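Profilin (Schizosaccharomyces pombe, PDB 3D9Y) binds monomeric actin, restraining its polymerization at high concentration and promoting it at low concentration, and is essential for cytokinesis in fission yeast. Local coordinates at residues Q4-T9 with A20-R25; T14-R19 with A112-A117. All coordinates share one frame; numbering follows the deposited sequence.

Contact 1: Q4-T9 with A20-R25; sequences QAYVDT and AAIVSR
V7 splays its two methyls over two residues of the strand because chi1 of 165° sets CG1 anti to the backbone N and CG2 anti to the carbonyl carbon. CG1 of V7 lies 4.1 Å from CB of A20 and also touches that residue's carbonyl O. CG2 of V7 rests 3.9 Å from CG1 of I22. On the strand side, a nearly extended chi2 of 172° sends CD1 of I22 out toward the helix. The V7 and I22 side chains lie alongside each other, pointing opposite ways, and CD1 of I22 ends 3.5 Å from CB of Y6. The Y6 ring leads away from the strand to L118, Y121 and L122 of helix 108-125. A21, whose CB points away from the helix, is met at its CA by CG2 of V7. Beside this apolar seam, NE2 of Q4 donates to OD1 of D8 at 3.0 Å, approaching from above the carboxylate plane, and also to the backbone O of A33. The axes of the two short segments, helix 4-9 and strand 20-24, come within 8.0 Å at 155°, nearly antiparallel: the packing of the N-terminal helix on the central antiparallel sheet of the profilin fold.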
# COMPACT_ATOMS: atom_id res chain seq x y z
N GLN A 4 7.21 -3.78 12.01
CA GLN A 4 8.39 -3.59 11.15
C GLN A 4 8.82 -4.90 10.49
O GLN A 4 9.29 -4.89 9.36
CB GLN A 4 9.56 -2.97 11.92
CG GLN A 4 10.73 -2.53 11.03
CD GLN A 4 10.32 -1.48 10.00
OE1 GLN A 4 9.54 -0.59 10.29
NE2 GLN A 4 10.85 -1.60 8.79
N ALA A 5 8.65 -6.02 11.19
CA ALA A 5 9.01 -7.33 10.65
C ALA A 5 8.13 -7.71 9.47
O ALA A 5 8.57 -8.40 8.56
CB ALA A 5 8.90 -8.37 11.71
N TYR A 6 6.87 -7.27 9.50
CA TYR A 6 5.99 -7.47 8.35
C TYR A 6 6.53 -6.73 7.13
O TYR A 6 6.52 -7.24 6.01
CB TYR A 6 4.56 -7.03 8.70
CG TYR A 6 3.76 -8.10 9.41
CD1 TYR A 6 3.02 -9.03 8.70
CD2 TYR A 6 3.73 -8.17 10.80
CE1 TYR A 6 2.29 -10.01 9.35
CE2 TYR A 6 3.00 -9.14 11.46
CZ TYR A 6 2.28 -10.07 10.73
OH TYR A 6 1.55 -11.04 11.37
N VAL A 7 7.04 -5.52 7.32
CA VAL A 7 7.61 -4.75 6.22
C VAL A 7 8.90 -5.40 5.71
O VAL A 7 9.04 -5.69 4.51
CB VAL A 7 7.86 -3.28 6.64
CG1 VAL A 7 8.77 -2.57 5.64
CG2 VAL A 7 6.54 -2.55 6.77
N ASP A 8 9.84 -5.64 6.62
CA ASP A 8 11.19 -6.07 6.26
C ASP A 8 11.23 -7.52 5.79
O ASP A 8 11.77 -7.83 4.73
CB ASP A 8 12.14 -5.87 7.44
CG ASP A 8 12.41 -4.40 7.75
OD1 ASP A 8 12.18 -3.51 6.88
OD2 ASP A 8 12.88 -4.12 8.87
N THR A 9 10.64 -8.42 6.58
CA THR A 9 10.72 -9.84 6.31
C THR A 9 9.66 -10.27 5.30
O THR A 9 9.97 -10.90 4.29
CB THR A 9 10.58 -10.67 7.61
OG1 THR A 9 11.68 -10.37 8.49
CG2 THR A 9 10.57 -12.17 7.33
N ALA A 20 8.03 -0.38 1.40
CA ALA A 20 6.73 -0.72 1.97
C ALA A 20 6.43 0.04 3.26
O ALA A 20 7.34 0.54 3.95
CB ALA A 20 6.61 -2.22 2.20
N ALA A 21 5.14 0.11 3.58
CA ALA A 21 4.66 0.70 4.81
C ALA A 21 3.37 0.03 5.26
O ALA A 21 2.66 -0.60 4.47
CB ALA A 21 4.46 2.20 4.63
N ILE A 22 3.09 0.14 6.56
CA ILE A 22 1.83 -0.33 7.13
C ILE A 22 1.25 0.82 7.94
O ILE A 22 1.93 1.39 8.78
CB ILE A 22 2.01 -1.57 8.01
CG1 ILE A 22 2.63 -2.70 7.17
CG2 ILE A 22 0.66 -1.99 8.63
CD1 ILE A 22 3.03 -3.93 7.95
N VAL A 23 -0.00 1.17 7.66
CA VAL A 23 -0.64 2.35 8.25
C VAL A 23 -2.03 2.02 8.78
O VAL A 23 -2.63 1.03 8.38
CB VAL A 23 -0.71 3.52 7.21
CG1 VAL A 23 0.68 3.83 6.66
CG2 VAL A 23 -1.63 3.19 6.08
N SER A 24 -2.55 2.84 9.69
CA SER A 24 -3.88 2.61 10.25
C SER A 24 -4.99 2.81 9.21
O SER A 24 -4.94 3.76 8.44
CB SER A 24 -4.12 3.56 11.43
OG SER A 24 -5.45 3.45 11.90
N ARG A 25 -5.98 1.91 9.21
CA ARG A 25 -7.16 2.05 8.32
C ARG A 25 -7.88 3.39 8.53
O ARG A 25 -8.48 3.93 7.60
CB ARG A 25 -8.18 0.91 8.55
CG ARG A 25 -8.64 0.18 7.30
CD ARG A 25 -9.67 0.92 6.50
NE ARG A 25 -10.33 0.06 5.51
CZ ARG A 25 -11.34 0.44 4.71
NH1 ARG A 25 -11.84 1.67 4.78
NH2 ARG A 25 -11.86 -0.42 3.84

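Contact 2: T14-R19 with A112-A117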
# COMPACT_ATOMS: atom_id res chain seq x y z
N THR A 14 10.85 -10.64 0.14
CA THR A 14 10.48 -11.41 -1.05
C THR A 14 11.36 -11.11 -2.26
O THR A 14 11.40 -11.91 -3.19
CB THR A 14 9.03 -11.12 -1.48
OG1 THR A 14 8.93 -9.75 -1.94
CG2 THR A 14 8.07 -11.38 -0.32
N GLY A 15 11.98 -9.93 -2.30
CA GLY A 15 12.76 -9.52 -3.47
C GLY A 15 11.93 -8.90 -4.59
O GLY A 15 12.48 -8.48 -5.61
N LYS A 16 10.61 -8.82 -4.40
CA LYS A 16 9.70 -8.31 -5.42
C LYS A 16 9.14 -6.92 -5.08
O LYS A 16 8.59 -6.24 -5.96
CB LYS A 16 8.52 -9.28 -5.60
CG LYS A 16 8.87 -10.76 -5.78
CD LYS A 16 9.38 -11.11 -7.15
CE LYS A 16 9.50 -12.64 -7.29
NZ LYS A 16 9.88 -13.06 -8.66
N ILE A 17 9.23 -6.53 -3.81
CA ILE A 17 8.70 -5.29 -3.30
C ILE A 17 9.85 -4.56 -2.67
O ILE A 17 10.46 -5.08 -1.75
CB ILE A 17 7.61 -5.55 -2.27
CG1 ILE A 17 6.37 -6.12 -2.98
CG2 ILE A 17 7.26 -4.28 -1.48
CD1 ILE A 17 5.34 -6.76 -2.05
N ASP A 18 10.16 -3.36 -3.16
CA ASP A 18 11.41 -2.69 -2.79
C ASP A 18 11.24 -1.60 -1.71
O ASP A 18 12.22 -1.23 -1.05
CB ASP A 18 12.17 -2.18 -4.03
CG ASP A 18 11.42 -1.10 -4.78
OD1 ASP A 18 10.21 -0.95 -4.57
OD2 ASP A 18 12.06 -0.38 -5.58
N ARG A 19 10.01 -1.13 -1.52
CA ARG A 19 9.68 -0.24 -0.39
C ARG A 19 8.29 -0.60 0.11
O ARG A 19 7.45 -1.08 -0.67
CB ARG A 19 9.71 1.25 -0.79
CG ARG A 19 10.73 1.64 -1.86
CD ARG A 19 10.77 3.16 -2.05
NE ARG A 19 11.70 3.80 -1.11
CZ ARG A 19 11.78 5.11 -0.89
NH1 ARG A 19 11.00 5.97 -1.54
NH2 ARG A 19 12.66 5.57 -0.01
N ALA A 112 0.93 -7.36 -6.40
CA ALA A 112 -0.46 -7.45 -5.93
C ALA A 112 -0.73 -8.76 -5.19
O ALA A 112 -1.33 -8.75 -4.12
CB ALA A 112 -1.42 -7.30 -7.08
N LYS A 113 -0.30 -9.88 -5.76
CA LYS A 113 -0.59 -11.20 -5.17
C LYS A 113 0.04 -11.31 -3.78
O LYS A 113 -0.61 -11.74 -2.83
CB LYS A 113 -0.10 -12.33 -6.08
CG LYS A 113 -1.01 -12.59 -7.27
CD LYS A 113 -0.30 -13.34 -8.41
CE LYS A 113 -1.13 -13.33 -9.69
NZ LYS A 113 -0.30 -13.57 -10.92
N ILE A 114 1.29 -10.88 -3.66
CA ILE A 114 1.98 -10.91 -2.36
C ILE A 114 1.27 -10.03 -1.32
O ILE A 114 0.99 -10.48 -0.20
CB ILE A 114 3.46 -10.46 -2.53
CG1 ILE A 114 4.24 -11.53 -3.29
CG2 ILE A 114 4.14 -10.17 -1.17
CD1 ILE A 114 5.49 -11.04 -3.94
N THR A 115 0.96 -8.80 -1.70
CA THR A 115 0.39 -7.82 -0.76
C THR A 115 -1.05 -8.18 -0.39
O THR A 115 -1.42 -8.12 0.79
CB THR A 115 0.60 -6.39 -1.22
OG1 THR A 115 1.87 -6.11 -1.66
CG2 THR A 115 -0.06 -5.40 -0.44
N GLU A 116 -1.83 -8.63 -1.37
CA GLU A 116 -3.21 -9.10 -1.09
C GLU A 116 -3.21 -10.32 -0.16
O GLU A 116 -4.07 -10.45 0.68
CB GLU A 116 -3.94 -9.44 -2.39
CG GLU A 116 -4.21 -8.22 -3.30
CD GLU A 116 -5.44 -7.37 -2.94
OE1 GLU A 116 -6.15 -7.66 -1.96
OE2 GLU A 116 -5.70 -6.38 -3.68
N ALA A 117 -2.25 -11.21 -0.35
CA ALA A 117 -2.15 -12.42 0.47
C ALA A 117 -1.80 -12.07 1.91
O ALA A 117 -2.41 -12.60 2.84
CB ALA A 117 -1.12 -13.37 -0.12
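I114 and I17 overlap flank to flank with their side chains running in opposing senses, CG2 of I114 lying 3.7 Å from CD1 of I17. The I17 side chain crosses that of T115 obliquely, bringing CD1 of I17 3.6 Å from OG1 of T115. That hydroxyl is already engaged with OG of S100 and the carbonyl O of A111, so the methyl packs against a polar group that has other partners. Farther out on I114, CD1 faces K16, and the two side chains cross at about a right angle, with CB and CG of K16 each 3.9 Å from CD1 of I114. A chi2 of -77° bends the lysine chain at CD; NZ, farther on, forms a salt bridge with OE2 of E110. T14 and I114 meet tip to tip, OG1 of T14 4.2 Å from CD1 of I114, and their CG2 methyls also touch. OG1 of T14 accepts a fairly straight 3.1 Å bond from the backbone N of K16, closing an ST turn, and is also hydrogen-bonded to the carbonyl O of L11. The turn passes through G15, which has positive phi. This loop, joining helix 3-12 to strand 19-24, lies beside helix 108-125; L11 touches both isoleucines, S100 of strand 96-102 meets I17, and strand 86-92 meets T115.

In the fold
Along the chain the pieces come in the order 4-9, 14-19, 20-25 and 112-117, so the two contacts interleave. Residues 14-19 run directly into 20-25, making one continuous path from the loop after helix 3-12 into strand 19-24. The contact centres are 11 Å apart. Contact 1 seats helix 3-12 on that strand, whereas contact 2 ties the loop leading to it to helix 108-125, 93 residues away at the closest ends. Both helices pack side by side over one face of the antiparallel sheet, where strand 19-24 lies between 30-33 and 96-102. In profilins the N- and C-terminal helices together form the poly-L-proline-binding face, which is probably so here.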